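Local coordinates for EccE5 (Mycobacterium xenopi RIVM700367, PDB 7B9F), which is a subunit of the ESX-5 type VII secretion system of mycobacteria, a membrane complex that probably exports proteins across the inner membrane, at residues A[159-164]-A[201-206]; A[313-318]-A[326-331]. One frame throughout, in Å; residues are numbered along the deposited sequence.

Interaction 1 of 2, residues A[159-164]-A[201-206]; sequences AIDIVS and VLRMDP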
loop_
_atom_site.group_PDB
_atom_site.type_symbol
_atom_site.label_atom_id
_atom_site.label_comp_id
_atom_site.label_asym_id
_atom_site.label_seq_id
_atom_site.Cartn_x
_atom_site.Cartn_y
_atom_site.Cartn_z
ATOM N N ALA A 159 -11.367 -34.531 -4.153
ATOM C CA ALA A 159 -12.325 -35.440 -4.758
ATOM C C ALA A 159 -13.400 -35.788 -3.748
ATOM O O ALA A 159 -13.167 -35.795 -2.540
ATOM C CB ALA A 159 -11.645 -36.715 -5.263
ATOM N N ILE A 160 -14.586 -36.080 -4.268
ATOM C CA ILE A 160 -15.695 -36.587 -3.476
ATOM C C ILE A 160 -16.104 -37.899 -4.120
ATOM O O ILE A 160 -16.477 -37.917 -5.297
ATOM C CB ILE A 160 -16.886 -35.621 -3.469
ATOM C CG1 ILE A 160 -16.476 -34.260 -2.931
ATOM C CG2 ILE A 160 -17.997 -36.188 -2.612
ATOM C CD1 ILE A 160 -15.988 -34.294 -1.576
ATOM N N ASP A 161 -16.036 -38.991 -3.378
ATOM C CA ASP A 161 -16.442 -40.276 -3.925
ATOM C C ASP A 161 -17.689 -40.761 -3.207
ATOM O O ASP A 161 -17.660 -40.990 -1.996
ATOM C CB ASP A 161 -15.327 -41.311 -3.811
ATOM C CG ASP A 161 -14.136 -40.981 -4.679
ATOM O OD1 ASP A 161 -14.294 -40.182 -5.618
ATOM O OD2 ASP A 161 -13.041 -41.526 -4.425
ATOM N N ILE A 162 -18.777 -40.915 -3.952
ATOM C CA ILE A 162 -19.935 -41.626 -3.435
ATOM C C ILE A 162 -19.636 -43.111 -3.536
ATOM O O ILE A 162 -19.344 -43.616 -4.621
ATOM C CB ILE A 162 -21.207 -41.279 -4.220
ATOM C CG1 ILE A 162 -21.611 -39.811 -4.063
ATOM C CG2 ILE A 162 -22.344 -42.163 -3.771
ATOM C CD1 ILE A 162 -21.028 -38.880 -5.098
ATOM N N VAL A 163 -19.682 -43.817 -2.414
ATOM C CA VAL A 163 -19.422 -45.251 -2.394
ATOM C C VAL A 163 -20.639 -45.954 -1.825
ATOM O O VAL A 163 -21.101 -45.613 -0.731
ATOM C CB VAL A 163 -18.169 -45.599 -1.574
ATOM C CG1 VAL A 163 -17.940 -47.090 -1.594
ATOM C CG2 VAL A 163 -16.962 -44.884 -2.132
ATOM N N SER A 164 -21.155 -46.929 -2.562
ATOM C CA SER A 164 -22.271 -47.743 -2.103
ATOM C C SER A 164 -21.984 -49.192 -2.447
ATOM O O SER A 164 -21.487 -49.482 -3.537
ATOM C CB SER A 164 -23.581 -47.294 -2.743
ATOM O OG SER A 164 -23.395 -47.027 -4.118
ATOM N N VAL A 201 -16.662 -40.394 0.893
ATOM C CA VAL A 201 -15.279 -40.324 1.347
ATOM C C VAL A 201 -14.642 -39.063 0.783
ATOM O O VAL A 201 -14.930 -38.660 -0.349
ATOM C CB VAL A 201 -14.475 -41.590 1.000
ATOM C CG1 VAL A 201 -15.206 -42.815 1.508
ATOM C CG2 VAL A 201 -14.188 -41.710 -0.468
ATOM N N LEU A 202 -13.832 -38.407 1.603
ATOM C CA LEU A 202 -13.348 -37.061 1.345
ATOM C C LEU A 202 -11.847 -37.120 1.112
ATOM O O LEU A 202 -11.132 -37.771 1.876
ATOM C CB LEU A 202 -13.642 -36.171 2.550
ATOM C CG LEU A 202 -15.103 -35.893 2.911
ATOM C CD1 LEU A 202 -15.191 -35.113 4.194
ATOM C CD2 LEU A 202 -15.860 -35.213 1.835
ATOM N N ARG A 203 -11.360 -36.446 0.080
ATOM C CA ARG A 203 -9.924 -36.328 -0.134
ATOM C C ARG A 203 -9.484 -34.874 -0.123
ATOM O O ARG A 203 -10.123 -34.019 -0.739
ATOM C CB ARG A 203 -9.500 -36.991 -1.441
ATOM C CG ARG A 203 -9.553 -38.496 -1.401
ATOM C CD ARG A 203 -8.944 -39.115 -2.648
ATOM N NE ARG A 203 -8.898 -40.570 -2.562
ATOM C CZ ARG A 203 -9.937 -41.375 -2.743
ATOM N NH1 ARG A 203 -11.130 -40.881 -3.040
ATOM N NH2 ARG A 203 -9.779 -42.686 -2.635
ATOM N N MET A 204 -8.385 -34.594 0.578
ATOM C CA MET A 204 -7.828 -33.249 0.619
ATOM C C MET A 204 -6.310 -33.320 0.617
ATOM O O MET A 204 -5.723 -34.159 1.303
ATOM C CB MET A 204 -8.294 -32.478 1.859
ATOM C CG MET A 204 -7.782 -31.045 1.905
ATOM S SD MET A 204 -8.321 -30.097 3.331
ATOM C CE MET A 204 -7.347 -30.869 4.614
ATOM N N ASP A 205 -5.678 -32.425 -0.141
ATOM C CA ASP A 205 -4.233 -32.253 -0.107
ATOM C C ASP A 205 -3.964 -30.944 0.614
ATOM O O ASP A 205 -4.463 -29.900 0.171
ATOM C CB ASP A 205 -3.654 -32.223 -1.526
ATOM C CG ASP A 205 -2.157 -31.874 -1.584
ATOM O OD1 ASP A 205 -1.461 -31.779 -0.549
ATOM O OD2 ASP A 205 -1.665 -31.679 -2.715
ATOM N N PRO A 206 -3.221 -30.947 1.722
ATOM C CA PRO A 206 -2.913 -29.682 2.401
ATOM C C PRO A 206 -2.119 -28.718 1.551
ATOM O O PRO A 206 -2.241 -27.503 1.736
ATOM C CB PRO A 206 -2.101 -30.133 3.620
ATOM C CG PRO A 206 -2.532 -31.495 3.861
ATOM C CD PRO A 206 -2.741 -32.093 2.499
#

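Interaction 2 of 2, residues A[313-318]-A[326-331]; sequences TVRLRP and SAWVRY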
loop_
_atom_site.group_PDB
_atom_site.type_symbol
_atom_site.label_atom_id
_atom_site.label_comp_id
_atom_site.label_asym_id
_atom_site.label_seq_id
_atom_site.Cartn_x
_atom_site.Cartn_y
_atom_site.Cartn_z
ATOM N N THR A 313 -19.589 -46.879 -7.416
ATOM C CA THR A 313 -18.933 -45.671 -6.953
ATOM C C THR A 313 -18.912 -44.598 -8.029
ATOM O O THR A 313 -18.753 -44.885 -9.218
ATOM C CB THR A 313 -17.520 -45.967 -6.452
ATOM O OG1 THR A 313 -16.909 -44.756 -5.996
ATOM C CG2 THR A 313 -16.684 -46.604 -7.521
ATOM N N VAL A 314 -19.128 -43.361 -7.593
ATOM C CA VAL A 314 -19.174 -42.186 -8.453
ATOM C C VAL A 314 -18.224 -41.148 -7.883
ATOM O O VAL A 314 -18.307 -40.818 -6.696
ATOM C CB VAL A 314 -20.596 -41.608 -8.550
ATOM C CG1 VAL A 314 -20.621 -40.491 -9.538
ATOM C CG2 VAL A 314 -21.593 -42.680 -8.945
ATOM N N ARG A 315 -17.337 -40.628 -8.717
ATOM C CA ARG A 315 -16.326 -39.677 -8.279
ATOM C C ARG A 315 -16.666 -38.275 -8.755
ATOM O O ARG A 315 -16.979 -38.074 -9.930
ATOM C CB ARG A 315 -14.945 -40.081 -8.789
ATOM C CG ARG A 315 -13.883 -39.025 -8.581
ATOM C CD ARG A 315 -12.508 -39.627 -8.702
ATOM N NE ARG A 315 -12.226 -40.484 -7.558
ATOM C CZ ARG A 315 -11.073 -41.111 -7.365
ATOM N NH1 ARG A 315 -10.094 -40.981 -8.246
ATOM N NH2 ARG A 315 -10.904 -41.872 -6.293
ATOM N N LEU A 316 -16.603 -37.314 -7.842
ATOM C CA LEU A 316 -16.775 -35.904 -8.152
ATOM C C LEU A 316 -15.443 -35.192 -7.981
ATOM O O LEU A 316 -14.798 -35.323 -6.939
ATOM C CB LEU A 316 -17.821 -35.272 -7.242
ATOM C CG LEU A 316 -19.166 -35.982 -7.171
ATOM C CD1 LEU A 316 -19.946 -35.462 -5.991
ATOM C CD2 LEU A 316 -19.933 -35.765 -8.447
ATOM N N ARG A 317 -15.035 -34.443 -8.994
ATOM C CA ARG A 317 -13.784 -33.706 -8.955
ATOM C C ARG A 317 -14.014 -32.277 -9.417
ATOM O O ARG A 317 -14.859 -32.035 -10.280
ATOM C CB ARG A 317 -12.736 -34.358 -9.863
ATOM C CG ARG A 317 -12.213 -35.682 -9.374
ATOM C CD ARG A 317 -10.849 -35.948 -9.965
ATOM N NE ARG A 317 -9.838 -35.078 -9.382
ATOM C CZ ARG A 317 -9.004 -34.330 -10.092
ATOM N NH1 ARG A 317 -9.067 -34.343 -11.415
ATOM N NH2 ARG A 317 -8.111 -33.563 -9.480
ATOM N N PRO A 318 -13.277 -31.313 -8.870
ATOM C CA PRO A 318 -13.293 -29.972 -9.455
ATOM C C PRO A 318 -12.581 -29.981 -10.791
ATOM O O PRO A 318 -11.591 -30.688 -10.981
ATOM C CB PRO A 318 -12.547 -29.122 -8.429
ATOM C CG PRO A 318 -11.671 -30.065 -7.729
ATOM C CD PRO A 318 -12.312 -31.419 -7.769
ATOM N N SER A 326 -17.454 -38.785 -12.948
ATOM C CA SER A 326 -17.125 -40.071 -13.543
ATOM C C SER A 326 -17.507 -41.166 -12.560
ATOM O O SER A 326 -17.607 -40.930 -11.355
ATOM C CB SER A 326 -15.645 -40.161 -13.909
ATOM O OG SER A 326 -15.321 -39.207 -14.905
ATOM N N ALA A 327 -17.724 -42.373 -13.078
ATOM C CA ALA A 327 -18.211 -43.456 -12.236
ATOM C C ALA A 327 -17.760 -44.799 -12.784
ATOM O O ALA A 327 -17.393 -44.925 -13.953
ATOM C CB ALA A 327 -19.738 -43.431 -12.122
ATOM N N TRP A 328 -17.792 -45.807 -11.913
ATOM C CA TRP A 328 -17.515 -47.184 -12.295
ATOM C C TRP A 328 -18.126 -48.109 -11.254
ATOM O O TRP A 328 -18.515 -47.681 -10.167
ATOM C CB TRP A 328 -16.016 -47.446 -12.448
ATOM C CG TRP A 328 -15.210 -47.284 -11.204
ATOM C CD1 TRP A 328 -14.823 -48.267 -10.345
ATOM C CD2 TRP A 328 -14.637 -46.072 -10.708
ATOM N NE1 TRP A 328 -14.068 -47.739 -9.330
ATOM C CE2 TRP A 328 -13.934 -46.393 -9.534
ATOM C CE3 TRP A 328 -14.659 -44.744 -11.138
ATOM C CZ2 TRP A 328 -13.272 -45.435 -8.780
ATOM C CZ3 TRP A 328 -13.998 -43.796 -10.392
ATOM C CH2 TRP A 328 -13.313 -44.145 -9.227
ATOM N N VAL A 329 -18.201 -49.391 -11.605
ATOM C CA VAL A 329 -18.843 -50.394 -10.764
ATOM C C VAL A 329 -18.122 -51.721 -10.953
ATOM O O VAL A 329 -17.582 -52.007 -12.024
ATOM C CB VAL A 329 -20.352 -50.497 -11.100
ATOM C CG1 VAL A 329 -20.552 -50.907 -12.537
ATOM C CG2 VAL A 329 -21.078 -51.455 -10.170
ATOM N N ARG A 330 -18.075 -52.518 -9.890
ATOM C CA ARG A 330 -17.584 -53.884 -9.958
ATOM C C ARG A 330 -18.536 -54.799 -9.199
ATOM O O ARG A 330 -19.238 -54.366 -8.284
ATOM C CB ARG A 330 -16.167 -53.992 -9.396
ATOM C CG ARG A 330 -16.060 -53.562 -7.954
ATOM C CD ARG A 330 -14.708 -53.886 -7.360
ATOM N NE ARG A 330 -14.600 -53.364 -6.004
ATOM C CZ ARG A 330 -15.003 -54.020 -4.924
ATOM N NH1 ARG A 330 -15.541 -55.224 -5.043
ATOM N NH2 ARG A 330 -14.870 -53.473 -3.726
ATOM N N TYR A 331 -18.557 -56.070 -9.592
ATOM C CA TYR A 331 -19.477 -57.058 -9.048
ATOM C C TYR A 331 -18.703 -58.209 -8.422
ATOM O O TYR A 331 -17.554 -58.477 -8.788
ATOM C CB TYR A 331 -20.408 -57.599 -10.134
ATOM C CG TYR A 331 -21.233 -56.547 -10.826
ATOM C CD1 TYR A 331 -22.419 -56.093 -10.275
ATOM C CD2 TYR A 331 -20.831 -56.013 -12.036
ATOM C CE1 TYR A 331 -23.178 -55.136 -10.907
ATOM C CE2 TYR A 331 -21.585 -55.056 -12.675
ATOM C CZ TYR A 331 -22.756 -54.623 -12.105
ATOM O OH TYR A 331 -23.510 -53.668 -12.739
#

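Interaction 1 of 2, residues A[159-164]-A[201-206]
D161 and R203 reach for each other diagonally across one face of two antiparallel strands, two residues out of register, and form a salt bridge between OD2 of D161 and NH1 of R203. The modelled length of this bridge is too short to be trusted at this resolution. The two side chains cross obliquely, their carboxylate and guanidinium planes 54° apart, and the carboxylate oxygen comes in at the edge of the guanidinium, near its plane. In R203, chi1 of -72° sets CG anti to the carbonyl carbon; from there the chain runs extended to NE, out from the sheet, and NH1 meets the carboxylate at its end. OD1 of D161 takes a second arginine, R315, through its NE; the carboxylate faces both guanidinium groups, which lie to one side of it, and its negative charge probably offsets the closeness of the two like charges. On the same face, CG2 of V201 packs against CB of D161 at 3.6 Å. On the reverse face I160 and L202 run alongside each other and touch through CD1 of I160 and CD2 of L202 at 3.5 Å. The backbones of D161 and V201 are joined by a reciprocal pair of bonds, V201 N to D161 O measuring 3.1 Å, while the pairing of R203 with A159 is loose. The contact joins two adjacent central strands of the antiparallel sheet, 196-204 lying within the EccE family region. Strand 113-119 flanks the far edge of strand 196-204, with A116 against V201 and L114 against R203, and strand 310-319 flanks strand 159-166. Helix 219-234 covers the face of L202 through T227 and L230, and I160 packs on L150 and L200.

Interaction 2 of 2, residues A[313-318]-A[326-331]
T313 with W328 and R315 with S326 are hydrogen-bonded pairs of an antiparallel hairpin, each joined both ways through N and O (W328 N to T313 O is 3.0 Å), with the non-hydrogen-bonded pair V314 and A327 between them and the segments running at 161° to each other. W328 meets both T313 and R315 with its indole. Its chi1 of 63° sets CG between the backbone N and the carbonyl carbon, and the ring reaches past T313 to R315 on strand 310-319. CG2 of T313 sits over the face of the five-membered ring in a CH-pi contact, 3.5 Å from its centroid. The six-membered end continues toward R315: CZ3 approaches CB of R315, and CH2 stands over the centre of one guanidinium face. The guanidinium and ring planes are 84° apart, so they are not stacked; a rim atom of the indole meets the flat side of the arginine. The polar ends of T313 and R315 are engaged on the neighbouring strand, OG1 of T313 with the carbonyl O of I162 and NE of R315 with OD1 of D161. On the other face CG2 of V314 touches CB of A327 at 3.8 Å, a small apolar pair extended by V325 against V314. Strand 310-319 lies between its hairpin partner 322-331 and strand 159-166, to which V314 and L316 bond through I162 and I160. Farther along the hairpin, R330 reaches V256 of helix 246-257, and Y331 reaches L302 of helix 298-302.

How the interactions relate
Interaction 1 is a buried contact near the centre of the chain and interaction 2 a surface contact, with their centres about 11 Å apart in the same antiparallel sheet. Strands 159-166 and 310-319 are neighbours, so the order runs 196-204, 159-166, 310-319, 322-331. Probable backbone bonds between I160 and L316 and between I162 and V314 knit the two contacts together, and CD1 of I162 packs on CD1 of L316. Interaction 1 combines a charged pair on one face with aliphatic packing under a helix on the other; interaction 2 relies on an exposed indole with a threonine methyl on its face and its rim against an arginine. R315 belongs to interaction 2 yet extends the charge network of interaction 1.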